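Local coordinates for protein class I SAM-dependent methyltransferase (Silicibacter pomeroyi DSS-3, PDB 3CVO) that is of unknown function but probably transfers methyl groups from S-adenosylmethionine, having the Rossmann-like fold of class I methyltransferases, at residues 12-17 against 22-27; 41-46 against 80-85; 132-137 against 162-167; 136-141 against 193-198; 53-58 against 112-117. One frame throughout, in Å; residues are numbered along the deposited sequence. Where two conformers were deposited one is given.

In the fold
Contacts 1 and 2 lie on one face of the central sheet, where helices 18-30 and 41-47 pack, and contacts 3, 4 and 5 on the other. Contacts 1 and 2, centres 13 Å apart, touch where Leu14 and Pro12 reach helix 41-47. Contacts 2 and 5, centres 12 Å apart, use the neighbouring strands 81-86 and 53-58, paired by backbone bonds. Contacts 3 and 4 both use helix 133-143, with centres 6 Å apart. Contact 5 meets contact 4 through Trp115 and Leu112, centres 16 Å apart. Contact 2 opens on the last glycine of the glycine-rich turn after strand 33-37, which in related methyltransferases lies beside the cofactor and probably does so here.

Contact 1 (12-17 against 22-27); sequences PELTMP and EALRMA. With EDO (1,2-ethanediol), chain Q.
The irregular chain carrying Leu14 and Met16 runs past the side of helix 18-30 that presents Leu24 and Arg25, then enters that same helix with Pro17 at the N-cap. Leu14 and Leu24 reach toward each other tip to tip, CD1 of the first lying 4.0 Å from CD2 of the second; Leu14 CG, anti to the backbone N (chi1 -173°), carries CD1 to the helix. Leu24 is gripped from a second direction by selenomethionine Met16, which crosses it at about a right angle: CE of Met16 stands 3.9 Å from Leu24 CD1, and its SE is 4.1 Å from Leu24 CB. Toward solvent, the extended Arg25 brings NH2 to 4.3 Å from Leu14 CD2, an oblique approach. A 1,2-ethanediol, probably from the crystallisation liquor, lies beside Leu14, with O1 at the edge of the Arg25 guanidinium. Leu14 and Arg25 pack on Val45 of helix 41-47, while Met16 and Leu24 rest together on Leu127 of strand 125-128, so the loop is wedged between two helices and the sheet.

Contact 2 (41-46 against 80-85); sequences GSTVVA and TEVNIV
Thr43 lays its methyl group on Val82 and Ile84, joining helix 41-47 to edge strand 81-86 of the Rossmann-like sheet. The helix is the connection of the beta-alpha-beta crossover from strand 33-37 to strand 53-58, and here it reaches one strand beyond its own pair. The tight part is a three-cornered apolar meeting: Thr43 CG2 sits 3.8 Å from Val82 CG1 and 4.0 Å from Ile84 CD1, crossing both side chains at a slant. Leu71 and Ala64 of helix 61-73 close on the same two strand residues. The other end is looser. There the partly exposed Thr80 approaches only with CG2, 4.1 Å from Ala46 O, while its OG1 turns to Leu49 O and Lys52 N. The methyl of Ala46 stays well back, resting on Val54 of strand 53-58 instead. With CG2 of Thr43 anti to its backbone N and OG1 beside that N (chi1 -49°), the hydroxyl faces away from the strand and hydrogen-bonds Glu36 OE1 and Gly40 N.

Contact 3 (132-137 against 162-167); sequences FRVGCA and HQVEEF
The CG1 methyl of Val134 lies over one face of the Gln163 carboxamide, almost straight above Gln163 CD at 3.9 Å and 4.1 Å from Gln163 NE2. Both ends of this amide are spoken for: NE2 gives a hydrogen bond to Trp160 O, and OE1 accepts one from Gln194 NE2, so its rotation is probably fixed. Nearby, the His162 ring has Glu165 OE2 in plane at its edge, an oxygen that is also hydrogen-bonded to Tyr155 OH, and one face of the Phe167 ring carries Glu166 CG, 4.0 Å above the plane and over its centre; Phe167 also meets Phe142 edge-to-face. Gln163 reaches Val134 with CG lodged between its backbone N and carbonyl carbon (chi1 87°) and the chain extended beyond, the two side chains crossing at about a right angle. In the Rossmann-like methyltransferase fold, helix 133-143 is the connection between parallel strands 125-128 and 148-152, and residues 162-167 follow the second of these strands, leading into the short helix 165-168. Val164 supplies the rest of the apolar seam: its CG2 is 3.9 Å from Val134 CG2, and its CG1 lies a looser 4.3 Å from Ala137 CB. Phe152 of strand 148-152 lies against both Ala137 and Val164, while Thr198 of helix 192-199 packs on Val134 and Gln163 together.

Contact 4 (136-141 against 193-198); sequences CALATA and MQLIRT
Leu138 reaches from helix 133-143 toward helix 192-199. Its CB lies 4.1 Å from Leu195 CD1; beyond CG the branches part, CD1 going to the facing helix and CD2 to the ring of Phe167. CD1 meets two partners, Leu195 CD1 at 4.0 Å and Thr198 OG1 at 3.8 Å. Leu138 and Leu195 slide past each other in opposite directions, whereas Thr198 crosses Leu138 at about a right angle. The hydroxyl of Thr198 lies between the backbone N and the carbonyl carbon (chi1 69°), which lets it fold back and donate to Leu195 O, 2.7 Å from OG1, in the carbonyl plane on a lone pair. With an alanine here, the loss of both OG1 and CG2 would probably open a gap beside Leu138 CD1 and leave Leu195 O without its side-chain donor. Leu168 of helix 165-168 also packs on Leu138, and Ile187 on Leu195, so the leucine pair sits among three helices and a loop; on helix 192-199 Leu195 also touches Leu192 of the second subunit.

Contact 5 (53-58 against 112-117); sequences HVTSVE and LAVWRT. With EDO (1,2-ethanediol), chain O.
Val114 sets its branched end against Val57 and Thr55, two residues of strand 53-58 that point to the same face of the sheet. Its CB is 3.9 Å from Val57 CG2, and its CG2 the same 3.9 Å from Thr55 CG2. With Val114 CG2 anti to the backbone N and CG1 between N and the carbonyl carbon (chi1 62°), both methyls face the strand, and CG1 also comes to 4.0 Å from Val57 CG2. Leu35 and Tyr37 of the next strand flank Val114. Strand 53-58 is the second in sequence of the parallel strands of the Rossmann-like methyltransferase sheet, and the 3-10 turn 114-116 lies on it from the side opposite helix 41-47. At the C-terminal end of strand 53-58 stands Glu58, probably in the position where an acidic residue of related enzymes commonly meets the ribose of the cofactor. Near the other end a 1,2-ethanediol, probably from the crystallisation liquor, is held by His53 NE2, which donates to glycol O1 at 2.8 Å with an N-H...O angle of 150°. Glycol O2 lies 2.7 Å from Thr55 OG1. A leucine in place of His53 would probably leave glycol O1 without this donor and the diol freer to turn. Thr117 CG2 touches glycol C1 at 4.0 Å, and Gly119 O is a further hydrogen-bond partner of the diol.

Contact 1 (12-17 against 22-27)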
# COMPACT_ATOMS: atom_id res chain seq x y z
N PRO A 12 -26.05 -22.35 -6.84
CA PRO A 12 -25.37 -21.68 -5.72
C PRO A 12 -26.38 -20.97 -4.88
O PRO A 12 -27.22 -20.24 -5.39
CB PRO A 12 -24.41 -20.68 -6.40
CG PRO A 12 -24.19 -21.25 -7.76
CD PRO A 12 -25.46 -21.98 -8.14
N GLU A 13 -26.28 -21.18 -3.59
CA GLU A 13 -27.25 -20.62 -2.66
C GLU A 13 -26.75 -19.32 -2.08
O GLU A 13 -25.58 -19.16 -1.78
CB GLU A 13 -27.56 -21.60 -1.52
N LEU A 14 -27.69 -18.41 -1.91
CA LEU A 14 -27.52 -17.16 -1.17
C LEU A 14 -27.70 -17.42 0.32
O LEU A 14 -28.80 -17.67 0.80
CB LEU A 14 -28.54 -16.12 -1.66
CG LEU A 14 -28.44 -14.70 -1.14
CD1 LEU A 14 -27.16 -14.04 -1.63
CD2 LEU A 14 -29.65 -13.91 -1.57
N THR A 15 -26.61 -17.37 1.05
CA THR A 15 -26.64 -17.73 2.49
C THR A 15 -26.91 -16.54 3.42
O THR A 15 -26.42 -16.49 4.55
CB THR A 15 -25.34 -18.41 2.90
OG1 THR A 15 -24.27 -17.96 2.07
CG2 THR A 15 -25.48 -19.92 2.72
N MSE A 16 -27.70 -15.60 2.93
CA MSE A 16 -28.06 -14.43 3.71
C MSE A 16 -29.44 -14.67 4.27
O MSE A 16 -30.30 -15.22 3.60
CB MSE A 16 -28.12 -13.18 2.83
CG MSE A 16 -26.85 -12.84 2.12
SE MSE A 16 -26.99 -11.02 1.43
CE MSE A 16 -25.11 -10.59 1.15
N PRO A 17 -29.68 -14.25 5.52
CA PRO A 17 -31.04 -14.34 5.98
C PRO A 17 -31.95 -13.44 5.14
O PRO A 17 -31.47 -12.68 4.30
CB PRO A 17 -30.95 -13.82 7.43
CG PRO A 17 -29.53 -13.97 7.80
CD PRO A 17 -28.77 -13.73 6.55
N GLU A 22 -33.05 -9.54 0.90
CA GLU A 22 -33.97 -8.61 0.24
C GLU A 22 -33.27 -7.27 -0.04
O GLU A 22 -33.51 -6.60 -1.04
CB GLU A 22 -35.24 -8.39 1.07
CG GLU A 22 -36.24 -7.43 0.42
CD GLU A 22 -37.29 -6.92 1.40
OE1 GLU A 22 -36.90 -6.36 2.45
OE2 GLU A 22 -38.51 -7.08 1.11
N ALA A 23 -32.40 -6.88 0.86
CA ALA A 23 -31.64 -5.63 0.69
C ALA A 23 -30.71 -5.79 -0.52
O ALA A 23 -30.55 -4.90 -1.33
CB ALA A 23 -30.85 -5.30 1.94
N LEU A 24 -30.14 -6.97 -0.64
CA LEU A 24 -29.20 -7.27 -1.73
C LEU A 24 -29.95 -7.24 -3.06
O LEU A 24 -29.48 -6.70 -4.06
CB LEU A 24 -28.56 -8.65 -1.54
CG LEU A 24 -27.57 -9.01 -2.65
CD1 LEU A 24 -26.19 -8.78 -2.15
CD2 LEU A 24 -27.73 -10.43 -3.15
N ARG A 25 -31.12 -7.86 -3.07
CA ARG A 25 -31.90 -7.96 -4.31
C ARG A 25 -32.30 -6.58 -4.77
O ARG A 25 -32.19 -6.24 -5.96
CB ARG A 25 -33.14 -8.84 -4.12
CG ARG A 25 -32.79 -10.30 -3.83
CD ARG A 25 -34.06 -11.19 -3.75
NE ARG A 25 -33.72 -12.55 -3.35
CZ ARG A 25 -33.52 -13.55 -4.21
NH1 ARG A 25 -33.65 -13.32 -5.52
NH2 ARG A 25 -33.20 -14.76 -3.78
N MSE A 26 -32.71 -5.75 -3.83
CA MSE A 26 -33.15 -4.40 -4.16
C MSE A 26 -31.98 -3.58 -4.71
O MSE A 26 -32.15 -2.87 -5.69
CB MSE A 26 -33.78 -3.71 -2.96
CG MSE A 26 -35.14 -4.27 -2.61
SE MSE A 26 -35.85 -3.53 -0.93
CE MSE A 26 -37.50 -4.61 -0.84
N ALA A 27 -30.80 -3.73 -4.11
CA ALA A 27 -29.61 -2.97 -4.52
C ALA A 27 -29.27 -3.34 -5.94
O ALA A 27 -28.95 -2.50 -6.78
CB ALA A 27 -28.41 -3.26 -3.59
C1 EDO Q . -30.15 -17.05 -5.68
O1 EDO Q . -31.58 -17.17 -5.74
C2 EDO Q . -29.62 -18.27 -4.98
O2 EDO Q . -29.30 -19.20 -6.02

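Contact 2 (41-46 against 80-85)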
# COMPACT_ATOMS: atom_id res chain seq x y z
N GLY A 41 -24.06 -17.29 -4.40
CA GLY A 41 -25.51 -17.05 -4.47
C GLY A 41 -25.85 -15.66 -4.97
O GLY A 41 -26.83 -15.46 -5.72
N SER A 42 -25.04 -14.69 -4.57
CA SER A 42 -25.34 -13.28 -4.88
C SER A 42 -25.22 -13.07 -6.39
O SER A 42 -25.97 -12.32 -7.02
CB SER A 42 -24.38 -12.34 -4.15
OG SER A 42 -23.01 -12.70 -4.36
N THR A 43 -24.28 -13.80 -6.94
CA THR A 43 -23.94 -13.69 -8.35
C THR A 43 -25.09 -14.22 -9.19
O THR A 43 -25.39 -13.66 -10.23
CB THR A 43 -22.69 -14.55 -8.67
OG1 THR A 43 -21.64 -14.27 -7.71
CG2 THR A 43 -22.21 -14.24 -10.09
N VAL A 44 -25.72 -15.29 -8.70
CA VAL A 44 -26.92 -15.87 -9.36
C VAL A 44 -28.06 -14.87 -9.31
O VAL A 44 -28.77 -14.67 -10.28
CB VAL A 44 -27.33 -17.24 -8.73
CG1 VAL A 44 -28.67 -17.76 -9.32
CG2 VAL A 44 -26.21 -18.27 -8.92
N VAL A 45 -28.22 -14.23 -8.16
CA VAL A 45 -29.21 -13.17 -8.00
C VAL A 45 -29.03 -12.08 -9.07
O VAL A 45 -30.01 -11.61 -9.67
CB VAL A 45 -29.23 -12.52 -6.60
CG1 VAL A 45 -30.15 -11.29 -6.62
CG2 VAL A 45 -29.67 -13.51 -5.54
N ALA A 46 -27.79 -11.74 -9.35
CA ALA A 46 -27.48 -10.68 -10.32
C ALA A 46 -27.72 -11.17 -11.75
O ALA A 46 -28.29 -10.46 -12.60
CB ALA A 46 -26.03 -10.22 -10.16
N THR A 80 -27.69 -9.31 -19.88
CA THR A 80 -26.80 -9.40 -18.73
C THR A 80 -25.55 -10.22 -19.03
O THR A 80 -25.62 -11.25 -19.68
CB THR A 80 -27.55 -9.95 -17.51
OG1 THR A 80 -28.50 -8.97 -17.09
CG2 THR A 80 -26.59 -10.30 -16.35
N GLU A 81 -24.42 -9.71 -18.56
CA GLU A 81 -23.10 -10.34 -18.75
C GLU A 81 -22.48 -10.56 -17.36
O GLU A 81 -22.52 -9.68 -16.53
CB GLU A 81 -22.22 -9.43 -19.60
CG GLU A 81 -20.77 -9.88 -19.72
CD GLU A 81 -19.89 -8.88 -20.47
OE1 GLU A 81 -20.40 -8.21 -21.40
OE2 GLU A 81 -18.67 -8.78 -20.14
N VAL A 82 -21.96 -11.74 -17.14
CA VAL A 82 -21.36 -12.07 -15.84
C VAL A 82 -19.95 -12.56 -16.04
O VAL A 82 -19.72 -13.56 -16.73
CB VAL A 82 -22.21 -13.12 -15.10
CG1 VAL A 82 -21.55 -13.49 -13.76
CG2 VAL A 82 -23.63 -12.61 -14.92
N ASN A 83 -18.99 -11.86 -15.44
CA ASN A 83 -17.58 -12.24 -15.54
C ASN A 83 -17.02 -12.64 -14.20
O ASN A 83 -16.81 -11.83 -13.33
CB ASN A 83 -16.73 -11.11 -16.15
CG ASN A 83 -17.24 -10.67 -17.50
OD1 ASN A 83 -17.52 -9.49 -17.72
ND2 ASN A 83 -17.42 -11.62 -18.40
N ILE A 84 -16.73 -13.92 -14.08
CA ILE A 84 -16.13 -14.49 -12.87
C ILE A 84 -14.62 -14.39 -13.05
O ILE A 84 -14.07 -14.92 -14.01
CB ILE A 84 -16.49 -15.99 -12.67
CG1 ILE A 84 -18.01 -16.20 -12.61
CG2 ILE A 84 -15.76 -16.54 -11.42
CD1 ILE A 84 -18.70 -15.47 -11.48
N VAL A 85 -13.97 -13.68 -12.14
CA VAL A 85 -12.53 -13.38 -12.26
C VAL A 85 -11.73 -14.03 -11.15
O VAL A 85 -11.65 -13.53 -10.05
CB VAL A 85 -12.25 -11.84 -12.29
CG1 VAL A 85 -10.75 -11.56 -12.57
CG2 VAL A 85 -13.12 -11.12 -13.33

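Contact 3 (132-137 against 162-167)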
# COMPACT_ATOMS: atom_id res chain seq x y z
N PHE A 132 -10.12 -10.36 2.25
CA PHE A 132 -9.61 -8.99 2.43
C PHE A 132 -10.74 -7.99 2.54
O PHE A 132 -10.66 -6.93 1.90
CB PHE A 132 -8.74 -8.54 1.28
CG PHE A 132 -7.62 -9.48 0.96
CD1 PHE A 132 -6.41 -9.39 1.61
CD2 PHE A 132 -7.80 -10.46 0.01
CE1 PHE A 132 -5.36 -10.30 1.33
CE2 PHE A 132 -6.76 -11.37 -0.29
CZ PHE A 132 -5.53 -11.27 0.39
N ARG A 133 -11.74 -8.28 3.36
CA ARG A 133 -12.99 -7.48 3.32
C ARG A 133 -12.75 -5.98 3.58
O ARG A 133 -13.25 -5.10 2.87
CB ARG A 133 -14.05 -8.01 4.27
CG ARG A 133 -14.57 -9.35 3.80
CD ARG A 133 -15.86 -9.78 4.43
NE ARG A 133 -16.18 -11.09 3.91
CZ ARG A 133 -17.31 -11.76 4.12
NH1 ARG A 133 -18.31 -11.26 4.84
NH2 ARG A 133 -17.42 -12.95 3.56
N VAL A 134 -12.02 -5.69 4.65
CA VAL A 134 -11.67 -4.27 4.92
C VAL A 134 -10.92 -3.63 3.75
O VAL A 134 -11.24 -2.52 3.32
CB VAL A 134 -10.96 -4.07 6.28
CG1 VAL A 134 -10.49 -2.58 6.41
CG2 VAL A 134 -11.90 -4.47 7.40
N GLY A 135 -9.99 -4.37 3.18
CA GLY A 135 -9.19 -3.90 2.06
C GLY A 135 -10.03 -3.57 0.84
O GLY A 135 -9.79 -2.60 0.16
N CYS A 136 -11.03 -4.41 0.58
CA CYS A 136 -11.91 -4.26 -0.58
C CYS A 136 -12.80 -3.03 -0.37
O CYS A 136 -13.09 -2.26 -1.30
CB CYS A 136 -12.79 -5.46 -0.77
SG CYS A 136 -11.92 -6.99 -1.22
N ALA A 137 -13.21 -2.83 0.86
CA ALA A 137 -14.07 -1.70 1.17
C ALA A 137 -13.33 -0.37 0.95
O ALA A 137 -13.85 0.59 0.33
CB ALA A 137 -14.65 -1.79 2.62
N HIS A 162 -14.44 -2.00 11.89
CA HIS A 162 -15.20 -0.77 12.00
C HIS A 162 -14.39 0.49 11.63
O HIS A 162 -14.93 1.59 11.60
CB HIS A 162 -15.90 -0.72 13.34
CG HIS A 162 -17.02 -1.70 13.44
ND1 HIS A 162 -16.83 -3.02 13.80
CD2 HIS A 162 -18.35 -1.57 13.20
CE1 HIS A 162 -17.99 -3.66 13.79
NE2 HIS A 162 -18.93 -2.80 13.43
N GLN A 163 -13.10 0.25 11.28
CA GLN A 163 -12.08 1.24 10.72
C GLN A 163 -12.46 1.63 9.24
O GLN A 163 -11.96 2.54 8.59
CB GLN A 163 -10.65 0.62 10.74
CG GLN A 163 -10.28 -0.22 9.50
CD GLN A 163 -8.91 -0.95 9.57
OE1 GLN A 163 -7.88 -0.45 9.08
NE2 GLN A 163 -8.91 -2.14 10.17
N VAL A 164 -13.41 0.86 8.77
CA VAL A 164 -14.13 1.07 7.51
C VAL A 164 -14.89 2.42 7.57
O VAL A 164 -14.98 3.15 6.59
CB VAL A 164 -15.16 -0.15 7.33
CG1 VAL A 164 -16.09 0.04 6.19
CG2 VAL A 164 -14.36 -1.47 7.18
N GLU A 165 -15.46 2.73 8.72
CA GLU A 165 -16.43 3.83 8.80
C GLU A 165 -15.72 5.18 8.63
O GLU A 165 -16.31 6.18 8.18
CB GLU A 165 -17.24 3.75 10.10
CG GLU A 165 -18.04 2.51 10.13
CD GLU A 165 -18.90 2.35 11.37
OE1 GLU A 165 -19.14 3.33 12.07
OE2 GLU A 165 -19.35 1.21 11.62
N GLU A 166 -14.43 5.18 8.91
CA GLU A 166 -13.65 6.42 8.77
C GLU A 166 -13.77 6.95 7.35
O GLU A 166 -13.84 8.17 7.10
CB GLU A 166 -12.17 6.23 9.09
CG GLU A 166 -11.42 7.53 8.88
CD GLU A 166 -9.93 7.50 9.17
OE1 GLU A 166 -9.40 6.42 9.52
OE2 GLU A 166 -9.30 8.59 9.03
N PHE A 167 -13.80 6.02 6.41
CA PHE A 167 -13.84 6.37 4.99
C PHE A 167 -15.16 6.13 4.27
O PHE A 167 -15.46 6.79 3.27
CB PHE A 167 -12.70 5.69 4.25
CG PHE A 167 -11.35 6.13 4.74
CD1 PHE A 167 -10.89 7.41 4.47
CD2 PHE A 167 -10.56 5.28 5.47
CE1 PHE A 167 -9.66 7.85 4.94
CE2 PHE A 167 -9.32 5.67 5.91
CZ PHE A 167 -8.85 6.97 5.64

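Contact 4 (136-141 against 193-198)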
# COMPACT_ATOMS: atom_id res chain seq x y z
N CYS A 136 -11.03 -4.41 0.58
CA CYS A 136 -11.91 -4.26 -0.58
C CYS A 136 -12.80 -3.03 -0.37
O CYS A 136 -13.09 -2.26 -1.30
CB CYS A 136 -12.79 -5.46 -0.77
SG CYS A 136 -11.92 -6.99 -1.22
N ALA A 137 -13.21 -2.83 0.86
CA ALA A 137 -14.07 -1.70 1.17
C ALA A 137 -13.33 -0.37 0.95
O ALA A 137 -13.85 0.59 0.33
CB ALA A 137 -14.65 -1.79 2.62
N LEU A 138 -12.11 -0.33 1.46
CA LEU A 138 -11.21 0.84 1.27
C LEU A 138 -10.80 1.05 -0.17
O LEU A 138 -10.79 2.17 -0.63
CB LEU A 138 -9.98 0.79 2.19
CG LEU A 138 -10.29 0.81 3.70
CD1 LEU A 138 -8.92 0.86 4.45
CD2 LEU A 138 -11.24 1.90 4.11
N ALA A 139 -10.50 -0.03 -0.88
CA ALA A 139 -10.18 0.02 -2.29
C ALA A 139 -11.29 0.72 -3.07
O ALA A 139 -11.03 1.59 -3.86
CB ALA A 139 -9.90 -1.36 -2.84
N THR A 140 -12.53 0.42 -2.70
CA THR A 140 -13.68 0.99 -3.37
C THR A 140 -13.70 2.47 -3.07
O THR A 140 -13.79 3.30 -3.97
CB THR A 140 -14.99 0.32 -2.91
OG1 THR A 140 -14.93 -1.07 -3.26
CG2 THR A 140 -16.24 0.98 -3.53
N ALA A 141 -13.56 2.81 -1.79
CA ALA A 141 -13.69 4.22 -1.34
C ALA A 141 -12.67 5.07 -2.05
O ALA A 141 -12.93 6.19 -2.47
CB ALA A 141 -13.52 4.37 0.19
N MSE A 193 0.40 3.02 5.95
CA MSE A 193 0.79 1.77 6.65
C MSE A 193 -0.46 0.96 6.99
O MSE A 193 -0.51 -0.24 6.78
CB MSE A 193 1.58 2.02 7.92
CG MSE A 193 3.07 2.49 7.70
SE MSE A 193 3.97 2.84 9.32
CE MSE A 193 3.19 4.58 9.72
N GLN A 194 -1.49 1.65 7.43
CA GLN A 194 -2.76 0.96 7.83
C GLN A 194 -3.43 0.39 6.61
O GLN A 194 -3.87 -0.76 6.59
CB GLN A 194 -3.71 1.93 8.54
CG GLN A 194 -5.20 1.48 8.41
CD GLN A 194 -6.22 2.64 8.56
OE1 GLN A 194 -5.85 3.83 8.64
NE2 GLN A 194 -7.52 2.29 8.59
N LEU A 195 -3.46 1.17 5.56
CA LEU A 195 -4.07 0.78 4.29
C LEU A 195 -3.40 -0.46 3.71
O LEU A 195 -4.05 -1.42 3.34
CB LEU A 195 -4.02 1.95 3.29
CG LEU A 195 -4.51 1.69 1.87
CD1 LEU A 195 -5.87 0.99 1.89
CD2 LEU A 195 -4.58 3.00 1.08
N ILE A 196 -2.07 -0.46 3.72
CA ILE A 196 -1.31 -1.63 3.21
C ILE A 196 -1.67 -2.90 4.01
O ILE A 196 -1.85 -4.00 3.45
CB ILE A 196 0.20 -1.35 3.17
CG1 ILE A 196 0.46 -0.24 2.16
CG2 ILE A 196 1.00 -2.65 2.81
CD1 ILE A 196 1.92 0.24 2.08
N ARG A 197 -1.76 -2.76 5.32
CA ARG A 197 -2.08 -3.89 6.16
C ARG A 197 -3.48 -4.45 5.83
O ARG A 197 -3.72 -5.67 5.96
CB ARG A 197 -1.94 -3.53 7.64
CG ARG A 197 -1.81 -4.73 8.57
CD ARG A 197 -0.42 -5.41 8.45
NE ARG A 197 -0.34 -6.29 7.28
CZ ARG A 197 -0.91 -7.49 7.26
NH1 ARG A 197 -1.56 -7.92 8.33
NH2 ARG A 197 -0.84 -8.25 6.19
N THR A 198 -4.40 -3.59 5.40
CA THR A 198 -5.78 -4.04 5.05
C THR A 198 -5.78 -4.78 3.70
O THR A 198 -6.54 -5.71 3.50
CB THR A 198 -6.85 -2.95 5.00
OG1 THR A 198 -6.60 -2.08 3.89
CG2 THR A 198 -6.91 -2.13 6.31

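Contact 5 (53-58 against 112-117)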
# COMPACT_ATOMS: atom_id res chain seq x y z
N HIS A 53 -24.38 -5.61 -15.76
CA HIS A 53 -23.00 -5.95 -16.01
C HIS A 53 -22.39 -6.32 -14.67
O HIS A 53 -22.34 -5.50 -13.78
CB HIS A 53 -22.25 -4.77 -16.62
CG HIS A 53 -20.81 -5.06 -16.90
ND1 HIS A 53 -20.36 -5.43 -18.15
CD2 HIS A 53 -19.73 -5.08 -16.08
CE1 HIS A 53 -19.05 -5.65 -18.09
NE2 HIS A 53 -18.64 -5.43 -16.85
N VAL A 54 -21.95 -7.58 -14.57
CA VAL A 54 -21.53 -8.19 -13.32
C VAL A 54 -20.11 -8.72 -13.40
O VAL A 54 -19.74 -9.40 -14.34
CB VAL A 54 -22.48 -9.33 -12.89
CG1 VAL A 54 -22.18 -9.74 -11.44
CG2 VAL A 54 -23.94 -8.89 -13.09
N THR A 55 -19.33 -8.36 -12.38
CA THR A 55 -17.97 -8.82 -12.22
C THR A 55 -17.82 -9.30 -10.81
O THR A 55 -18.22 -8.64 -9.86
CB THR A 55 -16.88 -7.71 -12.53
OG1 THR A 55 -17.16 -7.10 -13.79
CG2 THR A 55 -15.48 -8.33 -12.57
N SER A 56 -17.30 -10.51 -10.69
CA SER A 56 -17.14 -11.16 -9.39
C SER A 56 -15.71 -11.66 -9.24
O SER A 56 -15.24 -12.50 -9.99
CB SER A 56 -18.12 -12.33 -9.23
OG SER A 56 -19.46 -11.91 -9.54
N VAL A 57 -15.03 -11.10 -8.26
CA VAL A 57 -13.64 -11.41 -7.95
C VAL A 57 -13.64 -12.62 -7.03
O VAL A 57 -14.31 -12.68 -6.01
CB VAL A 57 -12.92 -10.17 -7.26
CG1 VAL A 57 -11.48 -10.55 -6.73
CG2 VAL A 57 -12.92 -8.96 -8.20
N GLU A 58 -12.85 -13.61 -7.39
CA GLU A 58 -12.89 -14.87 -6.66
C GLU A 58 -11.48 -15.47 -6.48
O GLU A 58 -10.76 -15.63 -7.44
CB GLU A 58 -13.77 -15.86 -7.45
CG GLU A 58 -13.90 -17.27 -6.86
CD GLU A 58 -14.39 -17.25 -5.41
OE1 GLU A 58 -15.48 -16.71 -5.18
OE2 GLU A 58 -13.63 -17.72 -4.52
N LEU A 112 -7.58 -4.75 -5.33
CA LEU A 112 -7.28 -3.62 -6.22
C LEU A 112 -7.32 -3.86 -7.74
O LEU A 112 -7.56 -2.93 -8.49
CB LEU A 112 -5.90 -3.02 -5.87
CG LEU A 112 -5.85 -2.23 -4.55
CD1 LEU A 112 -4.39 -2.02 -4.04
CD2 LEU A 112 -6.61 -0.89 -4.69
N ALA A 113 -7.00 -5.05 -8.21
CA ALA A 113 -6.76 -5.25 -9.65
C ALA A 113 -7.99 -4.94 -10.51
O ALA A 113 -7.87 -4.42 -11.64
CB ALA A 113 -6.25 -6.72 -9.94
N VAL A 114 -9.16 -5.30 -10.00
CA VAL A 114 -10.42 -5.16 -10.77
C VAL A 114 -10.66 -3.71 -11.14
O VAL A 114 -11.23 -3.41 -12.19
CB VAL A 114 -11.65 -5.79 -10.01
CG1 VAL A 114 -11.91 -5.10 -8.66
CG2 VAL A 114 -12.90 -5.86 -10.92
N TRP A 115 -10.17 -2.79 -10.31
CA TRP A 115 -10.33 -1.35 -10.59
C TRP A 115 -9.51 -0.88 -11.82
O TRP A 115 -9.72 0.21 -12.35
CB TRP A 115 -10.04 -0.50 -9.33
CG TRP A 115 -11.06 -0.78 -8.30
CD1 TRP A 115 -11.01 -1.74 -7.33
CD2 TRP A 115 -12.34 -0.16 -8.19
NE1 TRP A 115 -12.15 -1.69 -6.58
CE2 TRP A 115 -13.00 -0.76 -7.12
CE3 TRP A 115 -12.99 0.85 -8.92
CZ2 TRP A 115 -14.29 -0.41 -6.74
CZ3 TRP A 115 -14.27 1.23 -8.52
CH2 TRP A 115 -14.89 0.61 -7.45
N ARG A 116 -8.59 -1.72 -12.27
CA ARG A 116 -7.71 -1.39 -13.41
C ARG A 116 -8.00 -2.29 -14.59
O ARG A 116 -7.25 -2.32 -15.55
CB ARG A 116 -6.21 -1.53 -13.06
CG ARG A 116 -5.73 -0.80 -11.82
CD ARG A 116 -6.20 0.60 -11.85
NE ARG A 116 -5.57 1.35 -12.93
CZ ARG A 116 -5.87 2.62 -13.23
NH1 ARG A 116 -6.77 3.32 -12.52
NH2 ARG A 116 -5.24 3.19 -14.24
N THR A 117 -9.05 -3.07 -14.49
CA THR A 117 -9.33 -4.08 -15.50
C THR A 117 -9.59 -3.45 -16.85
O THR A 117 -10.17 -2.36 -16.96
CB THR A 117 -10.52 -5.03 -15.10
OG1 THR A 117 -10.59 -6.13 -16.02
CG2 THR A 117 -11.84 -4.32 -15.07
C1 EDO O . -14.86 -5.85 -17.22
O1 EDO O . -15.92 -5.04 -16.67
C2 EDO O . -14.62 -7.09 -16.36
O2 EDO O . -15.87 -7.72 -16.03